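Local atomic coordinates of beta-hexosaminidase Amuc_2018 (Akkermansia muciniphila, PDB entry 6JEB), a protein that hydrolyses terminal non-reducing N-acetylglucosamine and N-acetylgalactosamine residues from beta-linked N-acetylhexosaminides, including N-glycans and chitobiose. Residues A[66-71]-A[77-82]; A[104-109]-A[167-172]; A[402-407]-A[411-416]. All coordinates share one frame; numbering follows the deposited sequence. Where two conformers were deposited one is given.

Contact 1: A[66-71]-A[77-82]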
ATOM      1  N   ARG A  66     -15.598  16.362  -6.665  1.00 14.65           N
ATOM      2  CA  ARG A  66     -16.276  15.828  -5.489  0.70 14.70           C
ATOM      3  C   ARG A  66     -15.893  16.615  -4.240  1.00 15.19           C
ATOM      4  O   ARG A  66     -16.754  16.965  -3.422  1.00 15.54           O
ATOM      5  CB  ARG A  66     -15.908  14.345  -5.359  0.70 16.06           C
ATOM      6  CG  ARG A  66     -16.552  13.579  -4.232  0.70 17.62           C
ATOM      7  CD  ARG A  66     -16.387  12.058  -4.444  0.70 18.83           C
ATOM      8  NE  ARG A  66     -14.990  11.683  -4.655  0.70 19.20           N
ATOM      9  CZ  ARG A  66     -14.581  10.594  -5.304  0.70 18.07           C
ATOM     10  NH1 ARG A  66     -15.459   9.737  -5.824  0.70 19.53           N
ATOM     11  NH2 ARG A  66     -13.287  10.354  -5.426  0.70 13.45           N
ATOM     12  N   GLN A  67     -14.593  16.900  -4.073  1.00 14.18           N
ATOM     13  CA  GLN A  67     -14.158  17.668  -2.910  1.00 13.21           C
ATOM     14  C   GLN A  67     -14.701  19.090  -2.958  1.00 15.20           C
ATOM     15  O   GLN A  67     -15.092  19.645  -1.922  1.00 16.26           O
ATOM     16  CB  GLN A  67     -12.633  17.663  -2.792  1.00 14.35           C
ATOM     17  CG  GLN A  67     -12.074  16.287  -2.468  1.00 13.96           C
ATOM     18  CD  GLN A  67     -10.670  16.342  -1.892  1.00 13.07           C
ATOM     19  OE1 GLN A  67     -10.072  17.414  -1.781  1.00 14.60           O
ATOM     20  NE2 GLN A  67     -10.140  15.184  -1.509  1.00 13.16           N
ATOM     21  N   LEU A  68     -14.737  19.695  -4.149  1.00 14.55           N
ATOM     22  CA  LEU A  68     -15.304  21.037  -4.273  1.00 14.52           C
ATOM     23  C   LEU A  68     -16.794  21.035  -3.959  1.00 15.44           C
ATOM     24  O   LEU A  68     -17.306  21.992  -3.365  1.00 16.07           O
ATOM     25  CB  LEU A  68     -15.048  21.596  -5.671  1.00 15.44           C
ATOM     26  CG  LEU A  68     -13.598  21.961  -5.977  1.00 16.55           C
ATOM     27  CD1 LEU A  68     -13.496  22.393  -7.424  1.00 17.60           C
ATOM     28  CD2 LEU A  68     -13.104  23.057  -5.037  1.00 18.21           C
ATOM     29  N   ARG A  69     -17.506  19.972  -4.352  1.00 15.51           N
ATOM     30  CA  ARG A  69     -18.919  19.871  -3.999  1.00 15.70           C
ATOM     31  C   ARG A  69     -19.104  19.739  -2.494  1.00 16.22           C
ATOM     32  O   ARG A  69     -20.038  20.323  -1.925  1.00 17.94           O
ATOM     33  CB  ARG A  69     -19.573  18.713  -4.748  1.00 17.16           C
ATOM     34  CG  ARG A  69     -19.726  19.008  -6.221  1.00 18.60           C
ATOM     35  CD  ARG A  69     -20.235  17.843  -7.031  1.00 23.58           C
ATOM     36  NE  ARG A  69     -20.560  18.312  -8.376  1.00 26.60           N
ATOM     37  CZ  ARG A  69     -20.663  17.539  -9.449  1.00 29.37           C
ATOM     38  NH1 ARG A  69     -20.455  16.230  -9.358  1.00 31.32           N
ATOM     39  NH2 ARG A  69     -20.968  18.088 -10.617  1.00 28.08           N
ATOM     40  N   ASP A  70     -18.229  18.976  -1.833  1.00 16.15           N
ATOM     41  CA  ASP A  70     -18.294  18.888  -0.379  1.00 16.54           C
ATOM     42  C   ASP A  70     -18.010  20.242   0.262  1.00 16.87           C
ATOM     43  O   ASP A  70     -18.668  20.629   1.237  1.00 18.33           O
ATOM     44  CB  ASP A  70     -17.335  17.812   0.136  1.00 17.22           C
ATOM     45  CG  ASP A  70     -17.770  16.401  -0.258  1.00 18.99           C
ATOM     46  OD1 ASP A  70     -18.950  16.210  -0.627  1.00 19.87           O
ATOM     47  OD2 ASP A  70     -16.929  15.478  -0.193  1.00 16.78           O
ATOM     48  N   GLN A  71     -17.042  20.987  -0.282  1.00 16.38           N
ATOM     49  CA  GLN A  71     -16.781  22.329   0.227  1.00 17.13           C
ATOM     50  C   GLN A  71     -17.990  23.241   0.032  1.00 17.27           C
ATOM     51  O   GLN A  71     -18.430  23.924   0.970  1.00 19.78           O
ATOM     52  CB  GLN A  71     -15.534  22.922  -0.436  1.00 17.48           C
ATOM     53  CG  GLN A  71     -15.182  24.291   0.144  1.00 19.87           C
ATOM     54  CD  GLN A  71     -13.909  24.881  -0.436  1.00 23.15           C
ATOM     55  OE1 GLN A  71     -13.129  24.188  -1.091  1.00 24.66           O
ATOM     56  NE2 GLN A  71     -13.688  26.165  -0.186  1.00 25.83           N
ATOM     57  N   GLU A  77     -22.336  30.722   1.035  1.00 35.58           N
ATOM     58  CA  GLU A  77     -21.934  31.941   0.346  1.00 36.51           C
ATOM     59  C   GLU A  77     -21.261  31.664  -0.992  1.00 32.96           C
ATOM     60  O   GLU A  77     -21.006  32.610  -1.744  1.00 35.42           O
ATOM     61  CB  GLU A  77     -20.995  32.766   1.231  1.00 40.90           C
ATOM     62  CG  GLU A  77     -19.591  32.187   1.383  1.00 45.26           C
ATOM     63  CD  GLU A  77     -19.463  31.203   2.539  1.00 48.46           C
ATOM     64  OE1 GLU A  77     -20.495  30.666   3.003  1.00 47.21           O
ATOM     65  OE2 GLU A  77     -18.317  30.972   2.986  1.00 51.77           O
ATOM     66  N   GLY A  78     -20.973  30.405  -1.305  1.00 26.91           N
ATOM     67  CA  GLY A  78     -20.323  30.040  -2.546  1.00 25.46           C
ATOM     68  C   GLY A  78     -18.823  29.865  -2.379  1.00 24.59           C
ATOM     69  O   GLY A  78     -18.230  30.190  -1.347  1.00 27.70           O
ATOM     70  N   ILE A  79     -18.208  29.340  -3.431  1.00 21.63           N
ATOM     71  CA  ILE A  79     -16.764  29.118  -3.460  1.00 20.12           C
ATOM     72  C   ILE A  79     -16.186  29.998  -4.558  1.00 19.89           C
ATOM     73  O   ILE A  79     -16.913  30.449  -5.460  1.00 20.99           O
ATOM     74  CB  ILE A  79     -16.414  27.626  -3.672  1.00 21.00           C
ATOM     75  CG1 ILE A  79     -16.849  27.163  -5.068  1.00 19.14           C
ATOM     76  CG2 ILE A  79     -17.015  26.764  -2.561  1.00 23.18           C
ATOM     77  CD1 ILE A  79     -16.333  25.782  -5.434  1.00 21.68           C
ATOM     78  N   PRO A  80     -14.879  30.263  -4.524  1.00 20.38           N
ATOM     79  CA  PRO A  80     -14.280  31.079  -5.584  1.00 21.38           C
ATOM     80  C   PRO A  80     -14.358  30.375  -6.926  1.00 19.03           C
ATOM     81  O   PRO A  80     -14.309  29.145  -7.018  1.00 19.27           O
ATOM     82  CB  PRO A  80     -12.818  31.231  -5.147  1.00 23.05           C
ATOM     83  CG  PRO A  80     -12.760  30.803  -3.744  1.00 24.83           C
ATOM     84  CD  PRO A  80     -13.907  29.902  -3.477  1.00 22.25           C
ATOM     85  N   CYS A  81     -14.477  31.177  -7.975  1.00 17.86           N
ATOM     86  CA  CYS A  81     -14.241  30.685  -9.318  1.00 16.94           C
ATOM     87  C   CYS A  81     -12.737  30.586  -9.559  1.00 17.37           C
ATOM     88  O   CYS A  81     -11.927  31.137  -8.808  1.00 18.35           O
ATOM     89  CB  CYS A  81     -14.890  31.621 -10.334  1.00 19.10           C
ATOM     90  SG  CYS A  81     -16.693  31.548 -10.281  1.00 21.56           S
ATOM     91  N   GLY A  82     -12.362  29.860 -10.602  1.00 16.51           N
ATOM     92  CA  GLY A  82     -10.950  29.676 -10.865  1.00 16.37           C
ATOM     93  C   GLY A  82     -10.707  28.557 -11.853  1.00 14.55           C
ATOM     94  O   GLY A  82     -11.640  27.943 -12.382  1.00 15.91           O
TER

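Contact 2: A[104-109]-A[167-172]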
ATOM      1  N   ILE A 104      -9.960  -8.463   6.709  1.00 12.92           N
ATOM      2  CA  ILE A 104     -10.790  -7.296   6.436  1.00 12.73           C
ATOM      3  C   ILE A 104     -11.973  -7.760   5.592  1.00 12.95           C
ATOM      4  O   ILE A 104     -11.789  -8.121   4.419  1.00 14.44           O
ATOM      5  CB  ILE A 104     -10.020  -6.181   5.715  1.00 13.16           C
ATOM      6  CG1 ILE A 104      -8.687  -5.876   6.420  1.00 13.99           C
ATOM      7  CG2 ILE A 104     -10.897  -4.932   5.607  1.00 13.71           C
ATOM      8  CD1 ILE A 104      -7.753  -4.991   5.581  1.00 14.56           C
ATOM      9  N   PRO A 105     -13.189  -7.757   6.129  1.00 13.89           N
ATOM     10  CA  PRO A 105     -14.345  -8.192   5.343  1.00 14.90           C
ATOM     11  C   PRO A 105     -14.515  -7.350   4.087  1.00 14.41           C
ATOM     12  O   PRO A 105     -14.114  -6.185   4.032  1.00 14.96           O
ATOM     13  CB  PRO A 105     -15.520  -7.999   6.309  1.00 17.11           C
ATOM     14  CG  PRO A 105     -14.895  -8.127   7.681  1.00 17.73           C
ATOM     15  CD  PRO A 105     -13.536  -7.476   7.535  1.00 15.77           C
ATOM     16  N   ALA A 106     -15.124  -7.969   3.073  1.00 16.85           N
ATOM     17  CA  ALA A 106     -15.332  -7.308   1.786  1.00 17.22           C
ATOM     18  C   ALA A 106     -15.988  -5.941   1.930  1.00 16.95           C
ATOM     19  O   ALA A 106     -15.587  -4.983   1.260  1.00 17.09           O
ATOM     20  CB  ALA A 106     -16.190  -8.198   0.883  1.00 20.16           C
ATOM     21  N   ALA A 107     -17.019  -5.832   2.775  1.00 17.18           N
ATOM     22  CA  ALA A 107     -17.719  -4.555   2.899  1.00 18.02           C
ATOM     23  C   ALA A 107     -16.814  -3.480   3.481  1.00 17.38           C
ATOM     24  O   ALA A 107     -16.942  -2.301   3.125  1.00 17.49           O
ATOM     25  CB  ALA A 107     -18.973  -4.714   3.764  1.00 20.53           C
ATOM     26  N   ASP A 108     -15.899  -3.867   4.374  1.00 16.04           N
ATOM     27  CA  ASP A 108     -14.980  -2.909   4.969  1.00 14.60           C
ATOM     28  C   ASP A 108     -13.900  -2.499   3.980  1.00 13.20           C
ATOM     29  O   ASP A 108     -13.474  -1.337   3.976  1.00 14.40           O
ATOM     30  CB  ASP A 108     -14.365  -3.491   6.240  1.00 15.38           C
ATOM     31  CG  ASP A 108     -15.391  -3.671   7.351  1.00 17.25           C
ATOM     32  OD1 ASP A 108     -16.476  -3.043   7.289  1.00 20.72           O
ATOM     33  OD2 ASP A 108     -15.118  -4.430   8.300  1.00 19.91           O
ATOM     34  N   LEU A 109     -13.472  -3.419   3.115  1.00 12.97           N
ATOM     35  CA  LEU A 109     -12.549  -3.039   2.050  1.00 13.51           C
ATOM     36  C   LEU A 109     -13.153  -1.969   1.154  1.00 14.07           C
ATOM     37  O   LEU A 109     -12.449  -1.049   0.722  1.00 14.95           O
ATOM     38  CB  LEU A 109     -12.188  -4.262   1.209  1.00 16.10           C
ATOM     39  CG  LEU A 109     -11.197  -5.228   1.841  1.00 16.98           C
ATOM     40  CD1 LEU A 109     -11.085  -6.485   0.992  1.00 18.77           C
ATOM     41  CD2 LEU A 109      -9.835  -4.545   1.985  1.00 20.36           C
ATOM     42  N   LYS A 167     -12.553 -16.313  -4.316  1.00 13.98           N
ATOM     43  CA  LYS A 167     -12.128 -15.797  -5.614  1.00 14.58           C
ATOM     44  C   LYS A 167     -13.112 -14.753  -6.129  1.00 14.16           C
ATOM     45  O   LYS A 167     -12.706 -13.721  -6.677  1.00 15.63           O
ATOM     46  CB  LYS A 167     -11.971 -16.947  -6.613  1.00 17.75           C
ATOM     47  CG  LYS A 167     -11.513 -16.520  -8.005  1.00 20.33           C
ATOM     48  CD  LYS A 167     -11.212 -17.744  -8.864  1.00 23.87           C
ATOM     49  CE  LYS A 167      -9.944 -17.562  -9.661  1.00 25.55           C
ATOM     50  NZ  LYS A 167      -9.570 -18.789 -10.434  1.00 24.80           N
ATOM     51  N   GLN A 168     -14.410 -14.996  -5.937  1.00 15.26           N
ATOM     52  CA  GLN A 168     -15.423 -14.039  -6.373  1.00 17.15           C
ATOM     53  C   GLN A 168     -15.300 -12.711  -5.625  1.00 14.93           C
ATOM     54  O   GLN A 168     -15.461 -11.637  -6.224  1.00 16.11           O
ATOM     55  CB  GLN A 168     -16.805 -14.660  -6.183  1.00 20.32           C
ATOM     56  CG  GLN A 168     -17.934 -13.910  -6.841  1.00 25.24           C
ATOM     57  CD  GLN A 168     -19.226 -14.714  -6.834  1.00 26.97           C
ATOM     58  OE1 GLN A 168     -19.452 -15.558  -7.705  1.00 31.68           O
ATOM     59  NE2 GLN A 168     -20.076 -14.466  -5.842  1.00 27.97           N
ATOM     60  N   GLU A 169     -15.005 -12.755  -4.322  1.00 14.17           N
ATOM     61  CA  GLU A 169     -14.788 -11.514  -3.580  1.00 13.82           C
ATOM     62  C   GLU A 169     -13.581 -10.748  -4.105  1.00 12.42           C
ATOM     63  O   GLU A 169     -13.608  -9.516  -4.185  1.00 13.17           O
ATOM     64  CB  GLU A 169     -14.613 -11.797  -2.089  1.00 14.82           C
ATOM     65  CG  GLU A 169     -15.898 -12.078  -1.344  1.00 16.20           C
ATOM     66  CD  GLU A 169     -15.628 -12.461   0.104  1.00 17.97           C
ATOM     67  OE1 GLU A 169     -14.572 -13.089   0.361  1.00 16.65           O
ATOM     68  OE2 GLU A 169     -16.463 -12.128   0.982  1.00 22.49           O
ATOM     69  N   LEU A 170     -12.489 -11.451  -4.418  1.00 12.33           N
ATOM     70  CA  LEU A 170     -11.309 -10.745  -4.910  1.00 12.24           C
ATOM     71  C   LEU A 170     -11.556 -10.148  -6.293  1.00 11.72           C
ATOM     72  O   LEU A 170     -11.099  -9.032  -6.580  1.00 13.18           O
ATOM     73  CB  LEU A 170     -10.090 -11.662  -4.883  1.00 12.23           C
ATOM     74  CG  LEU A 170      -9.659 -12.062  -3.468  1.00 13.03           C
ATOM     75  CD1 LEU A 170      -8.556 -13.105  -3.512  1.00 14.88           C
ATOM     76  CD2 LEU A 170      -9.209 -10.850  -2.655  1.00 13.66           C
ATOM     77  N   LYS A 171     -12.302 -10.857  -7.152  1.00 12.66           N
ATOM     78  CA  LYS A 171     -12.646 -10.287  -8.452  1.00 12.36           C
ATOM     79  C   LYS A 171     -13.586  -9.097  -8.298  1.00 13.01           C
ATOM     80  O   LYS A 171     -13.486  -8.119  -9.055  1.00 13.79           O
ATOM     81  CB  LYS A 171     -13.225 -11.355  -9.384  1.00 13.55           C
ATOM     82  CG  LYS A 171     -12.192 -12.406  -9.797  1.00 15.15           C
ATOM     83  CD  LYS A 171     -12.718 -13.375 -10.844  1.00 17.05           C
ATOM     84  CE  LYS A 171     -11.590 -14.263 -11.363  1.00 22.31           C
ATOM     85  NZ  LYS A 171     -11.977 -15.132 -12.520  1.00 27.21           N
ATOM     86  N   GLU A 172     -14.493  -9.151  -7.319  1.00 12.49           N
ATOM     87  CA  GLU A 172     -15.319  -7.988  -7.013  1.00 13.89           C
ATOM     88  C   GLU A 172     -14.450  -6.803  -6.605  1.00 13.37           C
ATOM     89  O   GLU A 172     -14.638  -5.679  -7.091  1.00 14.30           O
ATOM     90  CB  GLU A 172     -16.324  -8.314  -5.905  1.00 14.07           C
ATOM     91  CG  GLU A 172     -17.174  -7.103  -5.535  1.00 15.90           C
ATOM     92  CD  GLU A 172     -17.897  -7.236  -4.210  1.00 16.16           C
ATOM     93  OE1 GLU A 172     -17.410  -7.968  -3.318  1.00 18.09           O
ATOM     94  OE2 GLU A 172     -18.959  -6.602  -4.057  1.00 17.86           O
TER
HETATM   95  O   HOH W   1     -15.847 -10.793   3.345  1.00 23.97           O

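Contact 3: A[402-407]-A[411-416]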
ATOM      1  N   GLU A 402      -0.953  -6.155  12.723  1.00 13.44           N
ATOM      2  CA  GLU A 402      -0.743  -7.011  13.893  1.00 14.51           C
ATOM      3  C   GLU A 402      -1.673  -6.602  15.028  1.00 13.81           C
ATOM      4  O   GLU A 402      -2.264  -7.457  15.703  1.00 16.46           O
ATOM      5  CB  GLU A 402       0.710  -6.924  14.393  1.00 15.39           C
ATOM      6  CG  GLU A 402       1.770  -7.592  13.519  1.00 16.53           C
ATOM      7  CD  GLU A 402       2.401  -6.639  12.523  1.00 16.96           C
ATOM      8  OE1 GLU A 402       1.734  -5.658  12.134  1.00 16.47           O
ATOM      9  OE2 GLU A 402       3.574  -6.860  12.142  1.00 19.51           O
ATOM     10  N   ARG A 403      -1.826  -5.291  15.242  1.00 14.44           N
ATOM     11  CA  ARG A 403      -2.553  -4.759  16.388  1.00 14.66           C
ATOM     12  C   ARG A 403      -3.796  -3.969  15.982  1.00 16.30           C
ATOM     13  O   ARG A 403      -4.313  -3.187  16.787  1.00 19.73           O
ATOM     14  CB  ARG A 403      -1.634  -3.879  17.237  1.00 16.68           C
ATOM     15  CG  ARG A 403      -0.438  -4.600  17.822  1.00 19.06           C
ATOM     16  CD  ARG A 403      -0.832  -5.475  19.000  1.00 19.87           C
ATOM     17  NE  ARG A 403       0.351  -5.971  19.688  1.00 20.88           N
ATOM     18  CZ  ARG A 403       0.333  -6.526  20.894  1.00 23.14           C
ATOM     19  NH1 ARG A 403      -0.818  -6.671  21.540  1.00 23.67           N
ATOM     20  NH2 ARG A 403       1.466  -6.931  21.451  1.00 25.25           N
ATOM     21  N   LEU A 404      -4.301  -4.149  14.761  1.00 15.20           N
ATOM     22  CA  LEU A 404      -5.465  -3.396  14.289  1.00 15.05           C
ATOM     23  C   LEU A 404      -6.552  -4.381  13.886  1.00 16.36           C
ATOM     24  O   LEU A 404      -6.578  -4.862  12.743  1.00 17.43           O
ATOM     25  CB  LEU A 404      -5.094  -2.455  13.144  1.00 15.80           C
ATOM     26  CG  LEU A 404      -4.026  -1.416  13.496  1.00 16.00           C
ATOM     27  CD1 LEU A 404      -3.563  -0.657  12.250  1.00 17.41           C
ATOM     28  CD2 LEU A 404      -4.531  -0.440  14.569  1.00 19.20           C
ATOM     29  N   PRO A 405      -7.471  -4.715  14.797  1.00 15.35           N
ATOM     30  CA  PRO A 405      -8.341  -5.879  14.583  1.00 16.95           C
ATOM     31  C   PRO A 405      -9.595  -5.647  13.756  1.00 15.95           C
ATOM     32  O   PRO A 405     -10.253  -6.636  13.408  1.00 18.33           O
ATOM     33  CB  PRO A 405      -8.700  -6.300  16.019  1.00 18.57           C
ATOM     34  CG  PRO A 405      -8.671  -5.009  16.786  1.00 19.67           C
ATOM     35  CD  PRO A 405      -7.546  -4.205  16.179  1.00 17.33           C
ATOM     36  N   ASP A 406      -9.950  -4.405  13.429  1.00 16.39           N
ATOM     37  CA  ASP A 406     -11.153  -4.142  12.653  1.00 15.12           C
ATOM     38  C   ASP A 406     -10.994  -2.828  11.896  1.00 15.52           C
ATOM     39  O   ASP A 406     -10.026  -2.087  12.093  1.00 15.28           O
ATOM     40  CB  ASP A 406     -12.412  -4.164  13.538  1.00 17.66           C
ATOM     41  CG  ASP A 406     -12.350  -3.165  14.687  1.00 20.06           C
ATOM     42  OD1 ASP A 406     -11.679  -2.124  14.560  1.00 20.40           O
ATOM     43  OD2 ASP A 406     -12.982  -3.428  15.731  1.00 25.64           O
ATOM     44  N   LEU A 407     -11.973  -2.542  11.031  1.00 15.53           N
ATOM     45  CA  LEU A 407     -11.894  -1.348  10.191  1.00 15.89           C
ATOM     46  C   LEU A 407     -11.861  -0.078  11.031  1.00 15.96           C
ATOM     47  O   LEU A 407     -11.168   0.885  10.683  1.00 15.96           O
ATOM     48  CB  LEU A 407     -13.067  -1.311   9.208  1.00 16.15           C
ATOM     49  CG  LEU A 407     -13.123  -0.089   8.289  1.00 16.15           C
ATOM     50  CD1 LEU A 407     -11.977  -0.131   7.288  1.00 16.46           C
ATOM     51  CD2 LEU A 407     -14.468  -0.025   7.577  1.00 17.04           C
ATOM     52  N   LEU A 411      -8.939   2.498  10.178  1.00 13.68           N
ATOM     53  CA  LEU A 411      -9.122   3.871   9.726  1.00 13.93           C
ATOM     54  C   LEU A 411      -8.587   4.862  10.742  1.00 14.07           C
ATOM     55  O   LEU A 411      -8.104   5.933  10.359  1.00 15.07           O
ATOM     56  CB  LEU A 411     -10.598   4.153   9.441  1.00 14.77           C
ATOM     57  CG  LEU A 411     -11.210   3.398   8.258  1.00 14.63           C
ATOM     58  CD1 LEU A 411     -12.703   3.718   8.158  1.00 15.64           C
ATOM     59  CD2 LEU A 411     -10.484   3.725   6.950  1.00 16.62           C
ATOM     60  N   TYR A 412      -8.672   4.533  12.037  1.00 13.31           N
ATOM     61  CA  TYR A 412      -8.153   5.448  13.044  1.00 13.92           C
ATOM     62  C   TYR A 412      -6.667   5.709  12.832  1.00 14.48           C
ATOM     63  O   TYR A 412      -6.213   6.854  12.937  1.00 15.16           O
ATOM     64  CB  TYR A 412      -8.404   4.937  14.468  1.00 14.51           C
ATOM     65  CG  TYR A 412      -7.994   6.001  15.449  1.00 15.39           C
ATOM     66  CD1 TYR A 412      -8.882   7.004  15.814  1.00 15.34           C
ATOM     67  CD2 TYR A 412      -6.700   6.039  15.959  1.00 15.18           C
ATOM     68  CE1 TYR A 412      -8.503   8.013  16.684  1.00 15.89           C
ATOM     69  CE2 TYR A 412      -6.302   7.042  16.815  1.00 15.89           C
ATOM     70  CZ  TYR A 412      -7.210   8.024  17.179  1.00 17.36           C
ATOM     71  OH  TYR A 412      -6.817   9.024  18.023  1.00 18.34           O
ATOM     72  N   ARG A 413      -5.890   4.657  12.542  1.00 13.36           N
ATOM     73  CA  ARG A 413      -4.461   4.866  12.316  1.00 13.65           C
ATOM     74  C   ARG A 413      -4.140   5.280  10.885  1.00 12.81           C
ATOM     75  O   ARG A 413      -3.177   6.020  10.672  1.00 14.71           O
ATOM     76  CB  ARG A 413      -3.637   3.659  12.780  1.00 13.82           C
ATOM     77  CG  ARG A 413      -3.695   3.511  14.291  1.00 15.24           C
ATOM     78  CD  ARG A 413      -2.409   3.026  14.962  1.00 15.57           C
ATOM     79  NE  ARG A 413      -2.552   3.167  16.410  1.00 15.51           N
ATOM     80  CZ  ARG A 413      -1.609   2.903  17.319  1.00 15.37           C
ATOM     81  NH1 ARG A 413      -0.412   2.459  16.950  1.00 16.69           N
ATOM     82  NH2 ARG A 413      -1.873   3.088  18.611  1.00 16.99           N
ATOM     83  N   ALA A 414      -4.939   4.859   9.903  1.00 13.22           N
ATOM     84  CA  ALA A 414      -4.635   5.224   8.523  1.00 13.57           C
ATOM     85  C   ALA A 414      -4.847   6.712   8.267  1.00 13.31           C
ATOM     86  O   ALA A 414      -4.051   7.338   7.560  1.00 14.33           O
ATOM     87  CB  ALA A 414      -5.459   4.385   7.546  1.00 14.38           C
ATOM     88  N   TYR A 415      -5.928   7.297   8.826  1.00 13.23           N
ATOM     89  CA  TYR A 415      -6.305   8.689   8.605  1.00 13.71           C
ATOM     90  C   TYR A 415      -6.135   9.501   9.882  1.00 13.32           C
ATOM     91  O   TYR A 415      -6.358   8.986  10.983  1.00 14.97           O
ATOM     92  CB  TYR A 415      -7.761   8.796   8.117  1.00 14.09           C
ATOM     93  CG  TYR A 415      -7.889   8.283   6.702  1.00 13.24           C
ATOM     94  CD1 TYR A 415      -7.675   9.129   5.619  1.00 14.21           C
ATOM     95  CD2 TYR A 415      -8.137   6.937   6.451  1.00 13.06           C
ATOM     96  CE1 TYR A 415      -7.730   8.660   4.328  1.00 14.58           C
ATOM     97  CE2 TYR A 415      -8.202   6.450   5.153  1.00 13.28           C
ATOM     98  CZ  TYR A 415      -7.989   7.319   4.097  1.00 13.12           C
ATOM     99  OH  TYR A 415      -8.039   6.861   2.809  1.00 14.49           O
ATOM    100  N   PRO A 416      -5.755  10.788   9.779  1.00 14.10           N
ATOM    101  CA  PRO A 416      -5.543  11.562   8.548  1.00 14.47           C
ATOM    102  C   PRO A 416      -4.149  11.457   7.925  1.00 13.90           C
ATOM    103  O   PRO A 416      -3.899  12.169   6.958  1.00 13.82           O
ATOM    104  CB  PRO A 416      -5.760  13.004   9.017  1.00 14.02           C
ATOM    105  CG  PRO A 416      -5.254  12.986  10.417  1.00 14.82           C
ATOM    106  CD  PRO A 416      -5.736  11.658  10.969  1.00 14.50           C
TER

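Contact 1: A[66-71]-A[77-82]
Ile79 meets two residues of the helical segment 66-71, one with each branch of its side chain. Its gamma methyl lies alongside Gln71, Ile79 CG2 being equally near Gln71 CG and Gln71 NE2 at 4.1 Å, while its other branch runs outward to the helix and meets a leucine methyl, Ile79 CD1 to Leu68 CD2 being 4.2 Å. With CG1 between the backbone N and the carbonyl carbon (chi1 66°) and CD1 extended beyond it, the longer branch is directed to Leu68 and CG2 to Gln71. Gln71 is stretched out from the helix (CG anti to its N, chi1 -176°), and the two side chains pass at a slant. The amide of Gln71 has polar partners beyond both segments: NE2 is bonded to Gln75 OE1 and Gln3 O, and OE1 accepts from Ser5 N. These bonds satisfy the buried amide beside the isoleucine methyl. In the family 20 domain that precedes the catalytic barrel, this is a helix lying against a mixed beta-sheet: helix 55-73 turns back through a short connection into strand 79-86, and Leu68 also packs on Leu41 and Val43 of the adjoining strand 39-44. Away from this apolar patch the segments separate. Arg69 points away from the strand at an exposed position, and the exposed Glu77 comes no closer to the helical segment than 7.3 Å. At Gly78, which leads into the strand, the backbone angles (phi 97°) would press any beta carbon against the carbonyl oxygen of Glu77.

Contact 2: A[104-109]-A[167-172]
The carboxylate of Glu169 offers one face to the methyl of Ala106, which lies over its OE2 end, with Ala106 CB to Glu169 OE2 at 3.9 Å. A water bound to OE2 is tilted out of the carboxylate plane toward this same face. A second carboxylate, that of Glu172, reaches the methyl more loosely from another direction: Glu172 OE1 is 4.4 Å from Ala106 CB, and here the methyl stands nearer to the plane of the group than to its normal. Extended beyond CG, with CG anti to the carbonyl carbon (chi1 -78°), Glu169 brings OE2 beside the start of the facing helix. There the water accepts from Ala106 N at 2.9 Å and donates to Glu169 OE2 at 2.8 Å. Pro105 occupies the N-cap position, and the N-H of Ala106, the first residue of the helix, is met by the water. The helices that meet are 106-118 and 167-178, which follow the first and second strands of the catalytic (beta/alpha)8 barrel, and they approach here near their N-terminal ends. The negative charge of Glu169 is probably favoured by the nearby helix start. Glu172 has a positive mate, its OE2 forming a salt bridge with Lys110 of the facing helix. Deeper in, Tyr165 lies against both Leu109 and Leu170, and its OH is hydrogen-bonded to Ile104 O.

Contact 3: A[402-407]-A[411-416]
The amide of Leu411 donates to the carbonyl of Leu407 in a nearly straight helical bond, Leu411 N to Leu407 O 2.8 Å with an N-H...O angle of 177°, closing the first turn of helix 407-414. One turn apart, the two leucines also touch through their side chains. Leu407 carries its CG anti to the backbone N (chi1 179°), which sends its end along the helix to the next turn; there Leu407 CD1 packs at 3.7 Å on Leu411 CG, and Leu407 CG at 3.8 Å on Leu411 CD1. Replacing Leu407 by an alanine would probably open a gap beside Leu411 CG and CD1, leaving that side chain less firmly held against the first turn. Just before the helix, Leu404 meets Arg413 at about a right angle, with Leu404 CD2 at 4.0 Å from Arg413 CG. The methyl thus rests on the aliphatic part of the arginine. Its guanidinium group is held by Glu463 through NE, by Asp354 O through NH1 and by Arg362 O through NH2. Asp406, at the N-cap position, caps a backbone N of the first turn with its side chain. The loop that follows the substrate-binding Trp400, Ala401 and Glu402 packs through Leu404 onto the helix it leads into, and Arg413 bonds the backbone of Asp354, another substrate-binding residue: the last beta-to-alpha connection of the catalytic (beta/alpha)8 barrel, at the rim of the sugar-binding site.

The three contacts follow one another along the chain without overlap. Contact 1 belongs to the N-terminal family 20 domain, with its centre 34 Å from that of contact 2 and 30 Å from that of contact 3. The other two share the catalytic barrel: contact 2 joins the helices that follow its first and second strands, and contact 3 lies after the last, 392-399, a neighbour of the first, 92-97. Their centres are 18 Å apart and they touch where Asp108 OD1 meets Leu407 CD2 at 3.6 Å. Helices 106-118 and 407-414 thus meet where the first and last strands close the barrel, whereas helix 55-73 of contact 1 also packs against helix 434-452.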